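Local coordinates for putative uncharacterized protein (Chaetomium thermophilum, PDB 5T8V), which is the C-terminal HEAT-repeat part of the cohesin loader SCC2 and, in the intact protein, probably helps to load cohesin onto chromatin, at residues A[147-156]-A[214-224]; A[197-208]-A[249-260]. All blocks are in the same frame, centred on the assembly; numbering follows the deposited sequence.

Interaction 1: A[147-156]-A[214-224]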
# COMPACT_ATOMS: atom_id res chain seq x y z
N TYR A 147 51.90 -41.91 23.31
CA TYR A 147 51.10 -41.47 22.17
C TYR A 147 51.08 -42.58 21.13
O TYR A 147 52.13 -43.13 20.79
CB TYR A 147 51.67 -40.19 21.56
CG TYR A 147 51.72 -39.02 22.53
CD1 TYR A 147 52.78 -38.89 23.43
CD2 TYR A 147 50.73 -38.06 22.54
CE1 TYR A 147 52.83 -37.83 24.31
CE2 TYR A 147 50.77 -36.99 23.42
CZ TYR A 147 51.83 -36.88 24.30
OH TYR A 147 51.87 -35.82 25.17
N SER A 148 49.88 -42.91 20.65
CA SER A 148 49.73 -43.92 19.61
C SER A 148 48.60 -43.51 18.68
O SER A 148 47.47 -43.28 19.13
CB SER A 148 49.44 -45.30 20.21
OG SER A 148 48.09 -45.40 20.62
N GLU A 149 48.91 -43.40 17.38
CA GLU A 149 47.88 -43.12 16.39
C GLU A 149 46.79 -44.19 16.41
O GLU A 149 45.61 -43.90 16.19
CB GLU A 149 48.51 -43.01 15.00
CG GLU A 149 47.94 -41.90 14.13
CD GLU A 149 46.54 -42.21 13.62
OE1 GLU A 149 46.18 -43.40 13.55
OE2 GLU A 149 45.81 -41.25 13.28
N ASN A 150 47.18 -45.44 16.69
CA ASN A 150 46.22 -46.54 16.65
C ASN A 150 45.17 -46.40 17.74
O ASN A 150 44.00 -46.75 17.53
CB ASN A 150 46.95 -47.87 16.79
CG ASN A 150 46.02 -49.06 16.66
OD1 ASN A 150 45.51 -49.34 15.57
ND2 ASN A 150 45.80 -49.77 17.76
N ALA A 151 45.55 -45.89 18.92
CA ALA A 151 44.56 -45.68 19.97
C ALA A 151 43.51 -44.67 19.53
O ALA A 151 42.30 -44.88 19.71
CB ALA A 151 45.25 -45.21 21.25
N ILE A 152 43.95 -43.56 18.93
CA ILE A 152 43.01 -42.61 18.35
C ILE A 152 42.11 -43.30 17.34
O ILE A 152 40.89 -43.09 17.32
CB ILE A 152 43.77 -41.42 17.71
CG1 ILE A 152 44.57 -40.67 18.78
CG2 ILE A 152 42.79 -40.47 17.03
CD1 ILE A 152 45.49 -39.61 18.24
N GLU A 153 42.69 -44.15 16.49
CA GLU A 153 41.89 -44.85 15.49
C GLU A 153 40.80 -45.69 16.15
O GLU A 153 39.64 -45.67 15.73
CB GLU A 153 42.80 -45.73 14.62
CG GLU A 153 42.29 -45.91 13.20
CD GLU A 153 42.29 -44.62 12.41
OE1 GLU A 153 43.06 -43.70 12.78
OE2 GLU A 153 41.53 -44.51 11.43
N GLN A 154 41.16 -46.43 17.20
CA GLN A 154 40.19 -47.26 17.91
C GLN A 154 39.08 -46.41 18.51
O GLN A 154 37.89 -46.71 18.36
CB GLN A 154 40.89 -48.08 18.99
CG GLN A 154 41.89 -49.09 18.46
CD GLN A 154 42.76 -49.68 19.56
OE1 GLN A 154 43.05 -49.03 20.56
NE2 GLN A 154 43.19 -50.93 19.36
N ALA A 155 39.46 -45.33 19.21
CA ALA A 155 38.46 -44.45 19.80
C ALA A 155 37.51 -43.92 18.74
O ALA A 155 36.28 -43.93 18.92
CB ALA A 155 39.15 -43.30 20.53
N LEU A 156 38.05 -43.45 17.62
CA LEU A 156 37.22 -42.94 16.54
C LEU A 156 36.26 -44.00 16.02
O LEU A 156 35.08 -43.72 15.78
CB LEU A 156 38.11 -42.41 15.41
CG LEU A 156 37.43 -41.96 14.13
CD1 LEU A 156 36.39 -40.87 14.41
CD2 LEU A 156 38.48 -41.47 13.14
N VAL A 214 46.74 -32.45 20.98
CA VAL A 214 47.67 -33.24 20.19
C VAL A 214 47.33 -33.04 18.72
O VAL A 214 46.15 -33.06 18.33
CB VAL A 214 47.64 -34.74 20.55
CG1 VAL A 214 47.77 -34.92 22.06
CG2 VAL A 214 46.36 -35.41 20.05
N ASP A 215 48.35 -32.82 17.90
CA ASP A 215 48.14 -32.69 16.47
C ASP A 215 47.66 -34.01 15.89
O ASP A 215 48.21 -35.07 16.20
CB ASP A 215 49.43 -32.23 15.77
CG ASP A 215 49.75 -30.78 16.04
OD1 ASP A 215 49.44 -30.29 17.15
OD2 ASP A 215 50.31 -30.11 15.14
N THR A 216 46.63 -33.95 15.06
CA THR A 216 45.97 -35.13 14.54
C THR A 216 45.78 -35.00 13.03
O THR A 216 45.77 -33.89 12.48
CB THR A 216 44.60 -35.35 15.22
OG1 THR A 216 43.95 -36.49 14.66
CG2 THR A 216 43.71 -34.12 15.05
N SER A 217 45.63 -36.14 12.37
CA SER A 217 45.48 -36.16 10.93
C SER A 217 44.18 -35.48 10.51
O SER A 217 43.22 -35.39 11.27
CB SER A 217 45.49 -37.60 10.41
OG SER A 217 46.67 -38.27 10.82
N GLU A 218 44.17 -34.98 9.27
CA GLU A 218 42.96 -34.38 8.72
C GLU A 218 41.87 -35.41 8.46
O GLU A 218 40.69 -35.05 8.41
CB GLU A 218 43.30 -33.63 7.42
CG GLU A 218 42.09 -33.08 6.68
CD GLU A 218 42.47 -32.17 5.53
OE1 GLU A 218 42.78 -30.99 5.78
OE2 GLU A 218 42.47 -32.64 4.37
N THR A 219 42.24 -36.69 8.30
CA THR A 219 41.24 -37.73 8.13
C THR A 219 40.52 -38.02 9.44
O THR A 219 39.31 -38.28 9.45
CB THR A 219 41.89 -39.00 7.58
OG1 THR A 219 43.00 -39.37 8.40
CG2 THR A 219 42.37 -38.78 6.15
N VAL A 220 41.25 -37.96 10.56
CA VAL A 220 40.63 -38.13 11.87
C VAL A 220 39.62 -37.02 12.12
O VAL A 220 38.46 -37.28 12.48
CB VAL A 220 41.71 -38.17 12.97
CG1 VAL A 220 41.08 -38.15 14.36
CG2 VAL A 220 42.58 -39.40 12.80
N THR A 221 40.04 -35.76 11.95
CA THR A 221 39.13 -34.65 12.20
C THR A 221 37.99 -34.61 11.19
O THR A 221 36.89 -34.17 11.53
CB THR A 221 39.90 -33.32 12.16
OG1 THR A 221 40.49 -33.14 10.87
CG2 THR A 221 40.99 -33.31 13.23
N ASN A 222 38.23 -35.05 9.96
CA ASN A 222 37.13 -35.15 9.00
C ASN A 222 36.10 -36.18 9.46
O ASN A 222 34.89 -35.93 9.40
CB ASN A 222 37.68 -35.51 7.62
CG ASN A 222 38.27 -34.32 6.89
OD1 ASN A 222 38.39 -33.22 7.45
ND2 ASN A 222 38.64 -34.52 5.63
N ALA A 223 36.57 -37.34 9.93
CA ALA A 223 35.65 -38.35 10.43
C ALA A 223 34.88 -37.84 11.64
O ALA A 223 33.68 -38.09 11.77
CB ALA A 223 36.42 -39.63 10.78
N LEU A 224 35.56 -37.13 12.54
CA LEU A 224 34.87 -36.57 13.70
C LEU A 224 33.84 -35.53 13.28
O LEU A 224 32.77 -35.43 13.88
CB LEU A 224 35.89 -35.95 14.67
CG LEU A 224 36.74 -36.93 15.48
CD1 LEU A 224 37.87 -36.20 16.18
CD2 LEU A 224 35.88 -37.68 16.49
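L156 lays its two methyl groups over A223, with CD2 3.6 Å from the CB of A223, while CD1 turns on toward L224 and meets its CD2 at 3.8 Å. The contact is a worked example of like-directed helix packing in an alpha-solenoid of HEAT repeats: the first turns of helices 149-172 and 218-232 run in nearly the same direction, 15° apart, with the axes of these segments 11.1 Å apart at closest approach. No hydrogen bond passes between the segments; side chains do nearly all the bridging. V220 is the knob, seated in a hole formed by E149, I152, E153 and L156. With its CG1 anti to the backbone N (chi1 172°), V220 sends that methyl to the CG2 of I152, 3.9 Å away, the two side chains crossing at about a right angle. The poorly ordered E149 lies alongside V220, running the opposite way. Cut back to an alanine, L156 would probably leave a gap over A223, strip the CD2 of L224 of this partner and take one wall from the V220 socket. Behind the contact, I152 also touches L210 of helix 190-213 and M134 of helix 120-136, so the apolar layer continues into neighbouring helices. The helix carrying I152 and L156 is N-capped by S148, whose OG accepts from the N of A151 at 3.1 Å. Ahead of both helices the preceding loops also meet: the Y147 ring, whose OH is hydrogen-bonded to the backbone O of R141, presents its edge to V214, with CE2 lying 3.9 Å from CG1 in the ring plane.

Interaction 2: A[197-208]-A[249-260]; sequences MTDAQKLLSMMS and KFDGFRLVAMDM
The F253 ring carries Q201 on one face and is bordered at its edge by A200 and L204. The aliphatic part of Q201 makes a CH-pi contact, its CG sitting over the face 3.7 Å from the F253 ring centroid, while the amide beyond stands almost upright, 87° from the ring plane. At the rim, the CB of A200 and the CD1 of L204 both lie near the plane, the latter 4.0 Å from CD1 of F253. M197 adds an oblique Met-aromatic contact, its SD 5.2 Å from the centroid of the F253 ring. Bends at chi2 and chi3 carry the chain of M197 onward to a second ring, where its CE meets F250 obliquely. F253 is thus a knob in a hole of M197, A200, Q201 and L204; beyond it, F253 touches I167 and F250 touches A171, both of helix 149-172. At the more polar margin K249 reaches across to T198, its NZ donating to OG1 at 2.7 Å, the one hydrogen bond between the segments. The aliphatic chain of this lysine lies between the Q201 amide and the CB of M197. Farther on, V256 brings its CG1 to within 3.6 Å of the CB of L204; with that methyl anti to the backbone N (chi1 164°), it points at the opposite helix. M260 closes this end, its CE 4.0 Å from the CB of L204 and its stem beside S208, while A228 and L231 of helix 218-232 touch M260 and L204. Segments 197-208 and 249-260 are inclined by 12°, their axes 9.3 Å apart at closest approach, and interlock through an aromatic knob, a packing typical of like-directed neighbouring helices in a HEAT-repeat alpha-solenoid.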
# COMPACT_ATOMS: atom_id res chain seq x y z
N MET A 197 25.18 -44.65 27.64
CA MET A 197 25.07 -43.34 27.01
C MET A 197 26.06 -42.36 27.63
O MET A 197 26.75 -41.62 26.92
CB MET A 197 23.64 -42.81 27.16
CG MET A 197 22.59 -43.69 26.51
SD MET A 197 22.88 -43.95 24.75
CE MET A 197 21.22 -43.72 24.11
N THR A 198 26.13 -42.32 28.96
CA THR A 198 27.09 -41.44 29.62
C THR A 198 28.51 -41.74 29.15
O THR A 198 29.28 -40.81 28.85
CB THR A 198 26.99 -41.59 31.14
OG1 THR A 198 25.68 -41.20 31.57
CG2 THR A 198 28.02 -40.71 31.85
N ASP A 199 28.88 -43.02 29.07
CA ASP A 199 30.20 -43.38 28.57
C ASP A 199 30.43 -42.81 27.18
O ASP A 199 31.49 -42.24 26.90
CB ASP A 199 30.35 -44.90 28.56
CG ASP A 199 30.24 -45.51 29.95
OD1 ASP A 199 29.92 -44.77 30.91
OD2 ASP A 199 30.47 -46.73 30.08
N ALA A 200 29.44 -42.95 26.29
CA ALA A 200 29.58 -42.42 24.94
C ALA A 200 29.79 -40.91 24.95
O ALA A 200 30.71 -40.40 24.30
CB ALA A 200 28.35 -42.79 24.11
N GLN A 201 28.95 -40.18 25.68
CA GLN A 201 29.12 -38.74 25.79
C GLN A 201 30.54 -38.40 26.24
O GLN A 201 31.24 -37.60 25.60
CB GLN A 201 28.11 -38.15 26.78
CG GLN A 201 26.67 -38.16 26.31
CD GLN A 201 25.76 -37.37 27.24
OE1 GLN A 201 26.23 -36.71 28.16
NE2 GLN A 201 24.45 -37.44 27.00
N LYS A 202 30.98 -39.01 27.34
CA LYS A 202 32.29 -38.70 27.89
C LYS A 202 33.40 -38.98 26.88
O LYS A 202 34.40 -38.25 26.82
CB LYS A 202 32.51 -39.51 29.17
CG LYS A 202 31.52 -39.20 30.27
CD LYS A 202 31.81 -37.86 30.94
CE LYS A 202 30.87 -37.60 32.11
NZ LYS A 202 30.96 -38.67 33.17
N LEU A 203 33.24 -40.03 26.07
CA LEU A 203 34.25 -40.32 25.06
C LEU A 203 34.26 -39.26 23.96
O LEU A 203 35.32 -38.74 23.60
CB LEU A 203 34.01 -41.71 24.45
CG LEU A 203 35.00 -42.10 23.34
CD1 LEU A 203 36.43 -42.08 23.85
CD2 LEU A 203 34.65 -43.47 22.78
N LEU A 204 33.09 -38.93 23.42
CA LEU A 204 33.03 -37.91 22.37
C LEU A 204 33.63 -36.59 22.85
O LEU A 204 34.49 -36.00 22.18
CB LEU A 204 31.58 -37.72 21.93
CG LEU A 204 30.93 -38.92 21.24
CD1 LEU A 204 29.42 -38.77 21.20
CD2 LEU A 204 31.47 -39.08 19.83
N SER A 205 33.19 -36.11 24.01
CA SER A 205 33.75 -34.88 24.56
C SER A 205 35.26 -35.03 24.77
O SER A 205 36.02 -34.07 24.56
CB SER A 205 33.06 -34.52 25.87
OG SER A 205 33.48 -35.37 26.92
N MET A 206 35.71 -36.22 25.17
CA MET A 206 37.14 -36.43 25.35
C MET A 206 37.89 -36.31 24.03
O MET A 206 39.05 -35.89 24.02
CB MET A 206 37.40 -37.79 25.99
CG MET A 206 38.87 -38.02 26.34
SD MET A 206 39.51 -36.79 27.49
CE MET A 206 41.03 -36.33 26.68
N MET A 207 37.26 -36.69 22.92
CA MET A 207 37.88 -36.49 21.61
C MET A 207 37.95 -35.01 21.27
O MET A 207 38.98 -34.51 20.78
CB MET A 207 37.12 -37.25 20.54
CG MET A 207 37.05 -38.75 20.76
SD MET A 207 38.67 -39.54 20.72
CE MET A 207 39.09 -39.38 18.98
N SER A 208 36.85 -34.28 21.52
CA SER A 208 36.87 -32.83 21.35
C SER A 208 38.05 -32.22 22.08
O SER A 208 38.74 -31.35 21.54
CB SER A 208 35.56 -32.21 21.84
OG SER A 208 34.49 -32.52 20.97
N LYS A 249 19.00 -36.62 27.73
CA LYS A 249 20.26 -37.30 27.47
C LYS A 249 20.68 -37.10 26.02
O LYS A 249 21.82 -36.70 25.72
CB LYS A 249 20.11 -38.78 27.82
CG LYS A 249 21.40 -39.53 28.11
CD LYS A 249 22.08 -39.03 29.38
CE LYS A 249 23.44 -39.68 29.56
NZ LYS A 249 24.21 -39.08 30.69
N PHE A 250 19.76 -37.35 25.09
CA PHE A 250 20.04 -37.12 23.68
C PHE A 250 20.36 -35.65 23.42
O PHE A 250 21.25 -35.33 22.62
CB PHE A 250 18.86 -37.57 22.82
CG PHE A 250 18.57 -39.05 22.93
CD1 PHE A 250 19.50 -39.98 22.50
CD2 PHE A 250 17.37 -39.50 23.44
CE1 PHE A 250 19.24 -41.33 22.58
CE2 PHE A 250 17.10 -40.85 23.52
CZ PHE A 250 18.04 -41.77 23.10
N ASP A 251 19.65 -34.73 24.10
CA ASP A 251 20.02 -33.33 24.01
C ASP A 251 21.50 -33.15 24.35
O ASP A 251 22.23 -32.42 23.67
CB ASP A 251 19.16 -32.47 24.93
CG ASP A 251 17.71 -32.40 24.48
OD1 ASP A 251 17.40 -32.86 23.37
OD2 ASP A 251 16.88 -31.86 25.25
N GLY A 252 21.95 -33.82 25.42
CA GLY A 252 23.36 -33.78 25.76
C GLY A 252 24.24 -34.21 24.60
O GLY A 252 25.28 -33.61 24.34
N PHE A 253 23.82 -35.26 23.88
CA PHE A 253 24.58 -35.65 22.70
C PHE A 253 24.64 -34.51 21.69
O PHE A 253 25.71 -34.19 21.16
CB PHE A 253 23.97 -36.89 22.06
CG PHE A 253 24.39 -38.17 22.73
CD1 PHE A 253 25.67 -38.66 22.56
CD2 PHE A 253 23.50 -38.87 23.52
CE1 PHE A 253 26.06 -39.83 23.17
CE2 PHE A 253 23.89 -40.04 24.14
CZ PHE A 253 25.17 -40.52 23.96
N ARG A 254 23.50 -33.88 21.39
CA ARG A 254 23.49 -32.75 20.46
C ARG A 254 24.51 -31.70 20.87
O ARG A 254 25.29 -31.21 20.04
CB ARG A 254 22.08 -32.15 20.40
CG ARG A 254 21.73 -31.48 19.08
CD ARG A 254 20.22 -31.24 18.99
NE ARG A 254 19.71 -30.50 20.14
CZ ARG A 254 18.42 -30.35 20.42
NH1 ARG A 254 17.49 -30.90 19.65
NH2 ARG A 254 18.05 -29.66 21.49
N LEU A 255 24.52 -31.34 22.16
CA LEU A 255 25.45 -30.31 22.64
C LEU A 255 26.90 -30.74 22.44
O LEU A 255 27.72 -29.97 21.94
CB LEU A 255 25.16 -30.01 24.10
CG LEU A 255 24.27 -28.79 24.33
CD1 LEU A 255 23.68 -28.80 25.73
CD2 LEU A 255 25.05 -27.51 24.09
N VAL A 256 27.23 -31.97 22.84
CA VAL A 256 28.59 -32.47 22.63
C VAL A 256 28.98 -32.36 21.16
O VAL A 256 30.11 -32.00 20.83
CB VAL A 256 28.70 -33.92 23.14
CG1 VAL A 256 29.96 -34.61 22.60
CG2 VAL A 256 28.72 -33.94 24.66
N ALA A 257 28.05 -32.68 20.26
CA ALA A 257 28.34 -32.59 18.84
C ALA A 257 28.64 -31.15 18.43
O ALA A 257 29.60 -30.90 17.69
CB ALA A 257 27.18 -33.14 18.02
N MET A 258 27.83 -30.20 18.90
CA MET A 258 28.10 -28.80 18.59
C MET A 258 29.49 -28.39 19.07
O MET A 258 30.24 -27.74 18.33
CB MET A 258 27.02 -27.92 19.22
CG MET A 258 25.66 -28.07 18.57
SD MET A 258 24.42 -27.00 19.30
CE MET A 258 23.01 -27.37 18.25
N ASP A 259 29.84 -28.75 20.30
CA ASP A 259 31.17 -28.45 20.81
C ASP A 259 32.25 -29.02 19.89
O ASP A 259 33.22 -28.33 19.55
CB ASP A 259 31.34 -29.00 22.22
CG ASP A 259 30.51 -28.25 23.24
OD1 ASP A 259 29.75 -27.34 22.84
OD2 ASP A 259 30.60 -28.56 24.45
N MET A 260 32.08 -30.27 19.46
CA MET A 260 33.09 -30.90 18.62
C MET A 260 33.24 -30.16 17.29
O MET A 260 34.36 -29.89 16.84
CB MET A 260 32.72 -32.36 18.37
CG MET A 260 33.82 -33.18 17.71
SD MET A 260 33.39 -34.92 17.53
CE MET A 260 33.38 -35.45 19.24

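Overall arrangement
Along the chain the segments come in the order 147-156, 197-208, 214-224, 249-260, so the two interactions interleave: interaction 1 pairs helix 149-172 with helix 218-232, and interaction 2 pairs helix 190-213 with helix 247-267. Their centres lie about 17 Å apart, toward the N-terminal end of the elongated fold. The two pairs run in roughly opposite directions and touch each other: A155 CB meets M207 SD at 3.8 Å, and L224 O lies 3.7 Å from M260 SD. Each layer therefore joins like-directed helices while the layers pack on one another, which is how an alpha-solenoid builds a continuous hydrophobic core over a long distance.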